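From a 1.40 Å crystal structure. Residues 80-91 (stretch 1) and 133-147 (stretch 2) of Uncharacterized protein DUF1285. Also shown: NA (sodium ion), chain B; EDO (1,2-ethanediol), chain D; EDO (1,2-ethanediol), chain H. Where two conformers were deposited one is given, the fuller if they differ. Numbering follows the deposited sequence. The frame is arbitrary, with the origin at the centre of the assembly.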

ATOM      1  N   LEU A  80       2.440   1.600  -3.158  1.00 11.09           N
ATOM      2  CA  LEU A  80       2.575   1.014  -4.480  1.00 11.22           C
ATOM      3  C   LEU A  80       3.391  -0.289  -4.339  1.00 11.48           C
ATOM      4  O   LEU A  80       4.580  -0.272  -3.971  1.00 12.89           O
ATOM      5  N   ILE A  81       2.753  -1.395  -4.668  1.00 10.56           N
ATOM      6  CA  ILE A  81       3.369  -2.706  -4.627  1.00 11.55           C
ATOM      7  C   ILE A  81       4.261  -2.907  -5.854  1.00 11.71           C
ATOM      8  O   ILE A  81       3.823  -2.783  -6.987  1.00 14.00           O
ATOM      9  N   VAL A  82       5.525  -3.238  -5.638  1.00 13.83           N
ATOM     10  CA  VAL A  82       6.488  -3.370  -6.740  1.00 14.62           C
ATOM     11  C   VAL A  82       7.039  -4.803  -6.853  1.00 14.51           C
ATOM     12  O   VAL A  82       7.649  -5.144  -7.871  1.00 17.45           O
ATOM     13  N   ASP A  83       6.818  -5.645  -5.845  1.00 14.68           N
ATOM     14  CA  ASP A  83       7.294  -7.038  -5.867  1.00 15.14           C
ATOM     15  C   ASP A  83       6.424  -7.882  -4.976  1.00 13.08           C
ATOM     16  O   ASP A  83       5.731  -7.370  -4.078  1.00 14.86           O
ATOM     17  N   PHE A  84       6.450  -9.186  -5.210  1.00 14.23           N
ATOM     18  CA  PHE A  84       5.666 -10.122  -4.450  1.00 13.91           C
ATOM     19  C   PHE A  84       6.267 -11.523  -4.615  1.00 14.37           C
ATOM     20  O   PHE A  84       6.976 -11.788  -5.601  1.00 16.12           O
ATOM     21  N   GLU A  85       5.964 -12.390  -3.667  1.00 14.84           N
ATOM     22  CA  GLU A  85       6.328 -13.803  -3.738  1.00 16.23           C
ATOM     23  C   GLU A  85       5.423 -14.595  -2.813  1.00 20.48           C
ATOM     24  O   GLU A  85       4.941 -14.079  -1.803  1.00 23.33           O
ATOM     25  N   ARG A  86       5.141 -15.852  -3.159  1.00 22.52           N
ATOM     26  CA  ARG A  86       4.548 -16.773  -2.170  1.00 24.34           C
ATOM     27  C   ARG A  86       5.652 -17.361  -1.288  1.00 25.59           C
ATOM     28  O   ARG A  86       6.698 -17.769  -1.801  1.00 31.02           O
ATOM     29  N   ALA A  87       5.411 -17.430   0.015  1.00 27.99           N
ATOM     30  CA  ALA A  87       6.312 -18.136   0.927  1.00 29.37           C
ATOM     31  C   ALA A  87       6.447 -19.603   0.528  1.00 29.93           C
ATOM     32  O   ALA A  87       7.562 -20.165   0.554  1.00 30.82           O
ATOM     33  N   GLN A  88       5.306 -20.223   0.191  1.00 27.54           N
ATOM     34  CA  GLN A  88       5.288 -21.614  -0.246  0.50 26.41           C
ATOM     35  C   GLN A  88       4.316 -21.764  -1.416  1.00 24.57           C
ATOM     36  O   GLN A  88       3.437 -20.912  -1.614  1.00 22.37           O
ATOM     37  N   PRO A  89       4.471 -22.848  -2.208  1.00 22.58           N
ATOM     38  CA  PRO A  89       3.510 -23.028  -3.268  1.00 22.52           C
ATOM     39  C   PRO A  89       2.116 -22.884  -2.723  1.00 19.01           C
ATOM     40  O   PRO A  89       1.814 -23.382  -1.621  1.00 20.60           O
ATOM     41  N   HIS A  90       1.287 -22.141  -3.451  1.00 18.59           N
ATOM     42  CA  HIS A  90      -0.126 -21.971  -3.124  1.00 17.97           C
ATOM     43  C   HIS A  90      -0.411 -21.143  -1.886  1.00 18.72           C
ATOM     44  O   HIS A  90      -1.564 -20.960  -1.541  1.00 18.65           O
ATOM     45  N   SER A  91       0.624 -20.562  -1.292  1.00 17.95           N
ATOM     46  CA  SER A  91       0.437 -19.778  -0.092  1.00 18.02           C
ATOM     47  C   SER A  91      -0.047 -18.356  -0.397  1.00 17.07           C
ATOM     48  O   SER A  91      -0.150 -17.928  -1.555  1.00 17.87           O
ATOM     49  N   ALA A 133       4.976  -2.516 -13.457  1.00 14.80           N
ATOM     50  CA  ALA A 133       6.041  -3.455 -13.782  1.00 17.52           C
ATOM     51  C   ALA A 133       5.831  -4.849 -13.213  1.00 16.82           C
ATOM     52  O   ALA A 133       6.510  -5.789 -13.661  1.00 19.59           O
ATOM     53  N   CYS A 134       4.911  -5.033 -12.233  1.00 14.47           N
ATOM     54  CA  CYS A 134       4.660  -6.360 -11.697  0.50 13.72           C
ATOM     55  C   CYS A 134       3.299  -6.930 -12.121  1.00 12.63           C
ATOM     56  O   CYS A 134       2.949  -8.057 -11.734  1.00 14.28           O
ATOM     57  N   TYR A 135       2.557  -6.161 -12.924  1.00 13.81           N
ATOM     58  CA  TYR A 135       1.185  -6.548 -13.252  1.00 13.49           C
ATOM     59  C   TYR A 135       1.099  -7.876 -13.964  1.00 13.25           C
ATOM     60  O   TYR A 135       0.339  -8.749 -13.548  1.00 12.11           O
ATOM     61  N   TYR A 136       1.820  -8.023 -15.064  1.00 12.86           N
ATOM     62  CA  TYR A 136       1.768  -9.272 -15.806  1.00 12.03           C
ATOM     63  C   TYR A 136       2.243 -10.433 -14.971  1.00 11.07           C
ATOM     64  O   TYR A 136       1.661 -11.498 -15.039  1.00 12.72           O
ATOM     65  N   ASN A 137       3.289 -10.244 -14.177  1.00 11.55           N
ATOM     66  CA  ASN A 137       3.748 -11.311 -13.301  1.00 12.36           C
ATOM     67  C   ASN A 137       2.649 -11.729 -12.296  1.00 12.01           C
ATOM     68  O   ASN A 137       2.492 -12.917 -11.966  1.00 11.93           O
ATOM     69  N   PHE A 138       1.875 -10.758 -11.820  1.00 10.88           N
ATOM     70  CA  PHE A 138       0.778 -11.022 -10.887  1.00 12.82           C
ATOM     71  C   PHE A 138      -0.283 -11.879 -11.584  1.00 12.81           C
ATOM     72  O   PHE A 138      -0.781 -12.867 -11.030  1.00 12.63           O
ATOM     73  N   VAL A 139      -0.641 -11.500 -12.806  1.00 11.01           N
ATOM     74  CA  VAL A 139      -1.652 -12.281 -13.533  1.00 11.61           C
ATOM     75  C   VAL A 139      -1.163 -13.732 -13.695  1.00 11.74           C
ATOM     76  O   VAL A 139      -1.918 -14.693 -13.495  1.00 13.29           O
ATOM     77  N   ASN A 140       0.092 -13.880 -14.076  1.00 11.88           N
ATOM     78  CA  ASN A 140       0.728 -15.194 -14.222  1.00 11.60           C
ATOM     79  C   ASN A 140       0.744 -15.982 -12.927  1.00 13.26           C
ATOM     80  O   ASN A 140       0.773 -17.213 -12.960  1.00 13.87           O
ATOM     81  N   GLU A 141       0.789 -15.299 -11.792  1.00 12.02           N
ATOM     82  CA  GLU A 141       0.905 -15.963 -10.471  1.00 12.11           C
ATOM     83  C   GLU A 141      -0.353 -16.702 -10.033  1.00 12.82           C
ATOM     84  O   GLU A 141      -0.295 -17.597  -9.185  1.00 14.37           O
ATOM     85  N   PHE A 142      -1.507 -16.313 -10.549  1.00 12.49           N
ATOM     86  CA  PHE A 142      -2.782 -16.880 -10.115  1.00 13.65           C
ATOM     87  C   PHE A 142      -2.733 -18.415 -10.166  1.00 12.60           C
ATOM     88  O   PHE A 142      -2.185 -18.998 -11.107  1.00 13.43           O
ATOM     89  N   ASN A 143      -3.305 -19.034  -9.124  1.00 14.85           N
ATOM     90  CA  ASN A 143      -3.536 -20.474  -9.014  1.00 15.34           C
ATOM     91  C   ASN A 143      -5.024 -20.632  -8.749  1.00 17.78           C
ATOM     92  O   ASN A 143      -5.584 -19.892  -7.962  1.00 17.49           O
ATOM     93  N   LEU A 144      -5.632 -21.657  -9.332  1.00 17.55           N
ATOM     94  CA  LEU A 144      -7.037 -21.957  -9.008  1.00 20.80           C
ATOM     95  C   LEU A 144      -7.302 -22.082  -7.509  1.00 18.64           C
ATOM     96  O   LEU A 144      -8.391 -21.710  -7.007  1.00 20.11           O
ATOM     97  N   SER A 145      -6.311 -22.578  -6.771  1.00 17.13           N
ATOM     98  CA  SER A 145      -6.466 -22.691  -5.309  1.00 19.02           C
ATOM     99  C   SER A 145      -6.669 -21.357  -4.591  1.00 20.47           C
ATOM    100  O   SER A 145      -7.131 -21.330  -3.461  1.00 22.08           O
ATOM    101  N   ASP A 146      -6.313 -20.260  -5.238  1.00 18.91           N
ATOM    102  CA  ASP A 146      -6.466 -18.929  -4.623  1.00 19.91           C
ATOM    103  C   ASP A 146      -7.928 -18.582  -4.352  1.00 21.22           C
ATOM    104  O   ASP A 146      -8.223 -17.704  -3.529  1.00 23.00           O
ATOM    105  N   LEU A 147      -8.846 -19.282  -5.011  1.00 21.00           N
ATOM    106  CA  LEU A 147     -10.264 -19.016  -4.824  1.00 22.19           C
ATOM    107  C   LEU A 147     -10.873 -19.764  -3.642  1.00 26.47           C
ATOM    108  O   LEU A 147     -12.037 -19.545  -3.302  1.00 29.90           O
TER

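A strand laid beside a helix offers alternate residues to its partner, and the rotamers of those residues set which atoms of the partner they reach. The strand through Leu80 to Glu85 and helix 135-141 of this DUF1285 protein illustrate the principle: their axes run at 29° to one another, 9.5 Å apart at closest approach. Phe84 and Arg86 point their CA-to-CB bonds toward the second stretch, whereas Asp83 and Glu85 point away.

The apolar end of the contact centres on Phe84. Its p rotamer (chi1 64°, chi2 82°) carries the ring along the near side of the helix, from Cys134 to Glu141, where Phe84 CE2 lies 4.2 Å from Cys134 CB and 3.9 Å from Phe138 CB. Cys134 O and the backbone carbon of Asn137 sit at the ring edge, with Phe84 CZ 3.6 Å from Asn137 C, while Glu141, through its CG, is 3.8 Å from Phe84 CE1. Cys134, also p, places SG 3.6 Å from Ile81 O. One face of the Phe84 ring is covered by a 1,2-ethanediol, probably from the crystallisation liquor, whose C2 is 3.7 Å from Phe84 CE2. This molecule links both stretches: Asn137, in m, donates from ND2 to the diol O1 (2.8 Å), and the diol O2 makes a weak bond to Asp83 OD1 (3.1 Å).

Two residues further along, the contact becomes ionic. Arg86 leaves the backbone in m and continues through two t torsions, an extended chain that brings its guanidinium between two acids. Arg86 NE donates to Glu141 OE2 (2.8 Å), while Arg86 NH1 and NH2 pair with Asp146 OD1 and OD2, both at 2.8 Å. The acids lie near the guanidinium plane, as in-line N-H bonds require, leaving one face to Asn143. Arg86 NH2 also reaches Glu141 O (2.9 Å), and Arg86 NH1 reaches Ser91 O (2.8 Å), tying the arginine side chain to its own following turn. Glu141 meets the arginine with chi1 in t and a fold at chi2, which is p. Asp146 leaves sideways in m, but its carboxylate comes nearer; Asp146 OD2 also accepts from Asn143 N (3.1 Å). Water 1 accepts from Arg86 N (2.8 Å) and donates weakly to Glu141 OE2 (3.4 Å).

His90, within the type II turn from Gln88 to Ser91, closes the far end. Its CB points sideways, yet with chi1 in m the ring swings nearer and His90 ND1 donates to OG of Ser145 (2.7 Å), itself in p. Water 2 completes the corner, accepting from Ser145 OG (2.6 Å) and donating to His90 O (2.8 Å) and Asp146 OD1 (2.7 Å).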

ATOM      1  CB  LEU A  80       3.334   1.978  -5.398  1.00 12.64           C
ATOM      2  CG  LEU A  80       3.378   1.526  -6.874  1.00 13.97           C
ATOM      3  CD1 LEU A  80       2.064   1.817  -7.548  1.00 14.19           C
ATOM      4  CD2 LEU A  80       4.550   2.170  -7.602  1.00 17.20           C
ATOM      5  CB  ILE A  81       2.324  -3.804  -4.539  1.00 11.05           C
ATOM      6  CG1 ILE A  81       1.635  -3.760  -3.161  1.00 13.88           C
ATOM      7  CG2 ILE A  81       2.980  -5.195  -4.806  1.00 13.88           C
ATOM      8  CD1 ILE A  81       0.357  -4.604  -3.004  1.00 15.30           C
ATOM      9  CB  VAL A  82       7.602  -2.342  -6.643  1.00 16.75           C
ATOM     10  CG1 VAL A  82       7.023  -0.948  -6.710  1.00 17.57           C
ATOM     11  CG2 VAL A  82       8.525  -2.502  -5.379  1.00 16.81           C
ATOM     12  CB  ASP A  83       8.767  -7.085  -5.412  1.00 18.22           C
ATOM     13  CG  ASP A  83       9.535  -8.283  -5.934  1.00 26.57           C
ATOM     14  OD1 ASP A  83       8.986  -9.100  -6.690  1.00 25.55           O
ATOM     15  OD2 ASP A  83      10.720  -8.395  -5.554  1.00 35.26           O
ATOM     16  CB  PHE A  84       4.178 -10.092  -4.860  1.00 14.45           C
ATOM     17  CG  PHE A  84       3.949 -10.535  -6.285  1.00 15.40           C
ATOM     18  CD1 PHE A  84       3.880 -11.874  -6.586  1.00 15.27           C
ATOM     19  CD2 PHE A  84       3.835  -9.620  -7.322  1.00 17.78           C
ATOM     20  CE1 PHE A  84       3.731 -12.316  -7.899  1.00 16.18           C
ATOM     21  CE2 PHE A  84       3.677 -10.082  -8.639  1.00 16.96           C
ATOM     22  CZ  PHE A  84       3.641 -11.460  -8.876  1.00 17.84           C
ATOM     23  CB  GLU A  85       7.808 -13.976  -3.303  1.00 19.74           C
ATOM     24  CG  GLU A  85       8.336 -15.394  -3.292  1.00 27.30           C
ATOM     25  CD  GLU A  85       9.763 -15.476  -2.797  1.00 35.90           C
ATOM     26  OE1 GLU A  85      10.160 -14.652  -1.939  1.00 37.39           O
ATOM     27  OE2 GLU A  85      10.482 -16.390  -3.255  1.00 42.63           O
ATOM     28  CB  ARG A  86       3.829 -17.924  -2.872  1.00 23.23           C
ATOM     29  CG  ARG A  86       2.625 -17.501  -3.651  1.00 20.43           C
ATOM     30  CD  ARG A  86       1.926 -18.669  -4.269  1.00 18.59           C
ATOM     31  NE  ARG A  86       1.033 -18.278  -5.370  1.00 15.83           N
ATOM     32  CZ  ARG A  86      -0.286 -18.205  -5.296  1.00 15.45           C
ATOM     33  NH1 ARG A  86      -0.961 -18.495  -4.176  1.00 17.80           N
ATOM     34  NH2 ARG A  86      -0.962 -17.891  -6.368  1.00 16.08           N
ATOM     35  CB  ALA A  87       5.796 -18.021   2.388  1.00 30.12           C
ATOM     36  CB  GLN A  88       4.891 -22.555   0.899  0.50 26.36           C
ATOM     37  CG  GLN A  88       5.800 -22.488   2.147  0.50 27.69           C
ATOM     38  CD  GLN A  88       5.340 -21.474   3.189  0.50 31.58           C
ATOM     39  OE1 GLN A  88       4.281 -20.855   3.060  0.50 34.93           O
ATOM     40  NE2 GLN A  88       6.137 -21.313   4.243  0.50 34.97           N
ATOM     41  CB  PRO A  89       3.813 -24.453  -3.746  1.00 23.37           C
ATOM     42  CG  PRO A  89       5.279 -24.529  -3.570  1.00 23.82           C
ATOM     43  CD  PRO A  89       5.470 -23.924  -2.220  1.00 23.85           C
ATOM     44  CB  HIS A  90      -0.885 -23.308  -3.051  1.00 16.87           C
ATOM     45  CG  HIS A  90      -0.781 -24.098  -4.314  1.00 17.57           C
ATOM     46  ND1 HIS A  90      -1.724 -24.031  -5.312  1.00 17.55           N
ATOM     47  CD2 HIS A  90       0.200 -24.905  -4.769  1.00 20.16           C
ATOM     48  CE1 HIS A  90      -1.347 -24.807  -6.315  1.00 16.77           C
ATOM     49  NE2 HIS A  90      -0.177 -25.335  -6.010  1.00 17.53           N
ATOM     50  CB  SER A  91       1.728 -19.745   0.738  1.00 18.77           C
ATOM     51  OG  SER A  91       2.662 -18.818   0.225  1.00 21.26           O
ATOM     52  CB  ALA A 133       7.424  -2.908 -13.371  1.00 19.40           C
ATOM     53  CB  CYS A 134       4.850  -6.373 -10.181  0.50 17.03           C
ATOM     54  SG  CYS A 134       3.581  -5.608  -9.212  0.50 14.87           S
ATOM     55  CB  TYR A 135       0.512  -5.463 -14.092  1.00 14.91           C
ATOM     56  CG  TYR A 135      -0.928  -5.775 -14.443  1.00 15.41           C
ATOM     57  CD1 TYR A 135      -1.897  -5.749 -13.463  1.00 19.14           C
ATOM     58  CD2 TYR A 135      -1.311  -6.124 -15.731  1.00 14.84           C
ATOM     59  CE1 TYR A 135      -3.218  -6.012 -13.751  1.00 23.47           C
ATOM     60  CE2 TYR A 135      -2.632  -6.410 -16.031  1.00 15.41           C
ATOM     61  CZ  TYR A 135      -3.591  -6.347 -15.022  1.00 19.87           C
ATOM     62  OH  TYR A 135      -4.929  -6.587 -15.255  1.00 21.72           O
ATOM     63  CB  TYR A 136       2.592  -9.194 -17.116  1.00 12.49           C
ATOM     64  CG  TYR A 136       2.070  -8.207 -18.150  1.00 13.68           C
ATOM     65  CD1 TYR A 136       0.729  -8.127 -18.492  1.00 14.09           C
ATOM     66  CD2 TYR A 136       2.944  -7.369 -18.824  1.00 15.19           C
ATOM     67  CE1 TYR A 136       0.272  -7.202 -19.432  1.00 15.25           C
ATOM     68  CE2 TYR A 136       2.486  -6.424 -19.745  1.00 15.30           C
ATOM     69  CZ  TYR A 136       1.153  -6.368 -20.083  1.00 14.52           C
ATOM     70  OH  TYR A 136       0.698  -5.417 -21.009  1.00 17.43           O
ATOM     71  CB  ASN A 137       5.036 -10.909 -12.570  1.00 13.50           C
ATOM     72  CG  ASN A 137       6.245 -10.814 -13.481  1.00 17.30           C
ATOM     73  OD1 ASN A 137       6.343 -11.499 -14.516  1.00 19.27           O
ATOM     74  ND2 ASN A 137       7.206  -9.959 -13.079  1.00 21.79           N
ATOM     75  CB  PHE A 138       0.162  -9.671 -10.378  1.00 12.90           C
ATOM     76  CG  PHE A 138      -1.024  -9.859  -9.498  1.00 12.16           C
ATOM     77  CD1 PHE A 138      -0.864 -10.183  -8.160  1.00 13.26           C
ATOM     78  CD2 PHE A 138      -2.306  -9.735  -9.993  1.00 13.68           C
ATOM     79  CE1 PHE A 138      -1.967 -10.369  -7.332  1.00 13.27           C
ATOM     80  CE2 PHE A 138      -3.403  -9.951  -9.177  1.00 14.30           C
ATOM     81  CZ  PHE A 138      -3.232 -10.250  -7.849  1.00 13.63           C
ATOM     82  CB  VAL A 139      -2.050 -11.629 -14.880  1.00 13.11           C
ATOM     83  CG1 VAL A 139      -3.093 -12.502 -15.605  1.00 13.97           C
ATOM     84  CG2 VAL A 139      -2.612 -10.235 -14.694  1.00 15.47           C
ATOM     85  CB  ASN A 140       2.179 -15.063 -14.670  1.00 12.24           C
ATOM     86  CG  ASN A 140       2.362 -14.506 -16.095  1.00 13.53           C
ATOM     87  OD1 ASN A 140       1.445 -14.486 -16.937  1.00 18.07           O
ATOM     88  ND2 ASN A 140       3.571 -14.060 -16.354  1.00 12.18           N
ATOM     89  CB  GLU A 141       1.230 -14.912  -9.385  1.00 13.93           C
ATOM     90  CG  GLU A 141       1.557 -15.482  -8.009  1.00 14.29           C
ATOM     91  CD  GLU A 141       2.765 -16.406  -8.029  1.00 18.56           C
ATOM     92  OE1 GLU A 141       3.744 -16.090  -8.712  1.00 18.65           O
ATOM     93  OE2 GLU A 141       2.736 -17.477  -7.386  1.00 22.24           O
ATOM     94  CB  PHE A 142      -3.901 -16.393 -11.036  1.00 14.18           C
ATOM     95  CG  PHE A 142      -5.244 -16.993 -10.735  1.00 16.15           C
ATOM     96  CD1 PHE A 142      -6.040 -16.482  -9.726  1.00 17.72           C
ATOM     97  CD2 PHE A 142      -5.719 -18.051 -11.481  1.00 18.98           C
ATOM     98  CE1 PHE A 142      -7.261 -17.034  -9.443  1.00 19.94           C
ATOM     99  CE2 PHE A 142      -6.976 -18.602 -11.215  1.00 20.93           C
ATOM    100  CZ  PHE A 142      -7.733 -18.096 -10.200  1.00 19.99           C
ATOM    101  CB  ASN A 143      -2.814 -21.126  -7.803  1.00 15.16           C
ATOM    102  CG  ASN A 143      -1.283 -21.106  -7.908  1.00 14.71           C
ATOM    103  OD1 ASN A 143      -0.684 -20.806  -8.957  1.00 20.16           O
ATOM    104  ND2 ASN A 143      -0.654 -21.485  -6.841  1.00 16.89           N
ATOM    105  CB  LEU A 144      -7.503 -23.212  -9.735  1.00 23.48           C
ATOM    106  CG  LEU A 144      -9.013 -23.170 -10.082  1.00 27.55           C
ATOM    107  CD1 LEU A 144      -9.477 -21.839 -10.790  1.00 26.51           C
ATOM    108  CD2 LEU A 144      -9.378 -24.339 -10.911  1.00 28.41           C
ATOM    109  CB  SER A 145      -5.282 -23.419  -4.687  1.00 19.79           C
ATOM    110  OG  SER A 145      -4.088 -22.716  -4.953  1.00 19.21           O
ATOM    111  CB  ASP A 146      -5.829 -17.862  -5.512  1.00 20.17           C
ATOM    112  CG  ASP A 146      -4.339 -17.905  -5.488  1.00 19.38           C
ATOM    113  OD1 ASP A 146      -3.747 -18.351  -4.448  1.00 20.81           O
ATOM    114  OD2 ASP A 146      -3.738 -17.518  -6.512  1.00 17.84           O
ATOM    115  CB  LEU A 147     -11.021 -19.412  -6.078  1.00 20.80           C
ATOM    116  CG  LEU A 147     -10.565 -18.787  -7.389  1.00 24.33           C
ATOM    117  CD1 LEU A 147     -11.368 -19.435  -8.515  1.00 27.00           C
ATOM    118  CD2 LEU A 147     -10.734 -17.300  -7.393  1.00 27.28           C
TER
HETATM  119 NA    NA B 158      -1.065 -18.952 -13.060  1.00 16.51          NA
HETATM  120  C1  EDO D 160       7.206  -8.881  -9.265  1.00 32.26           C
HETATM  121  O1  EDO D 160       7.107  -8.549 -10.647  1.00 26.15           O
HETATM  122  C2  EDO D 160       7.380 -10.377  -9.095  1.00 35.73           C
HETATM  123  O2  EDO D 160       8.740 -10.734  -9.343  1.00 39.79           O
HETATM  124  C1  EDO H 164      -2.249 -16.052 -17.607  1.00 20.60           C
HETATM  125  O1  EDO H 164      -0.937 -16.234 -17.033  1.00 19.96           O
HETATM  126  C2  EDO H 164      -2.913 -17.381 -17.869  1.00 23.46           C
HETATM  127  O2  EDO H 164      -2.697 -18.300 -16.786  1.00 30.35           O
HETATM  128  O   HOH W   1       5.626 -16.634  -5.834  1.00 32.83           O
HETATM  129  O   HOH W   2      -3.728 -20.789  -3.273  1.00 19.56           O
HETATM  130  O   HOH W   3      -2.303 -17.302 -14.312  1.00 16.86           O
HETATM  131  O   HOH W   4       0.052 -19.506 -15.123  1.00 16.84           O
HETATM  132  O   HOH W   5       0.768 -20.120 -12.105  1.00 15.58           O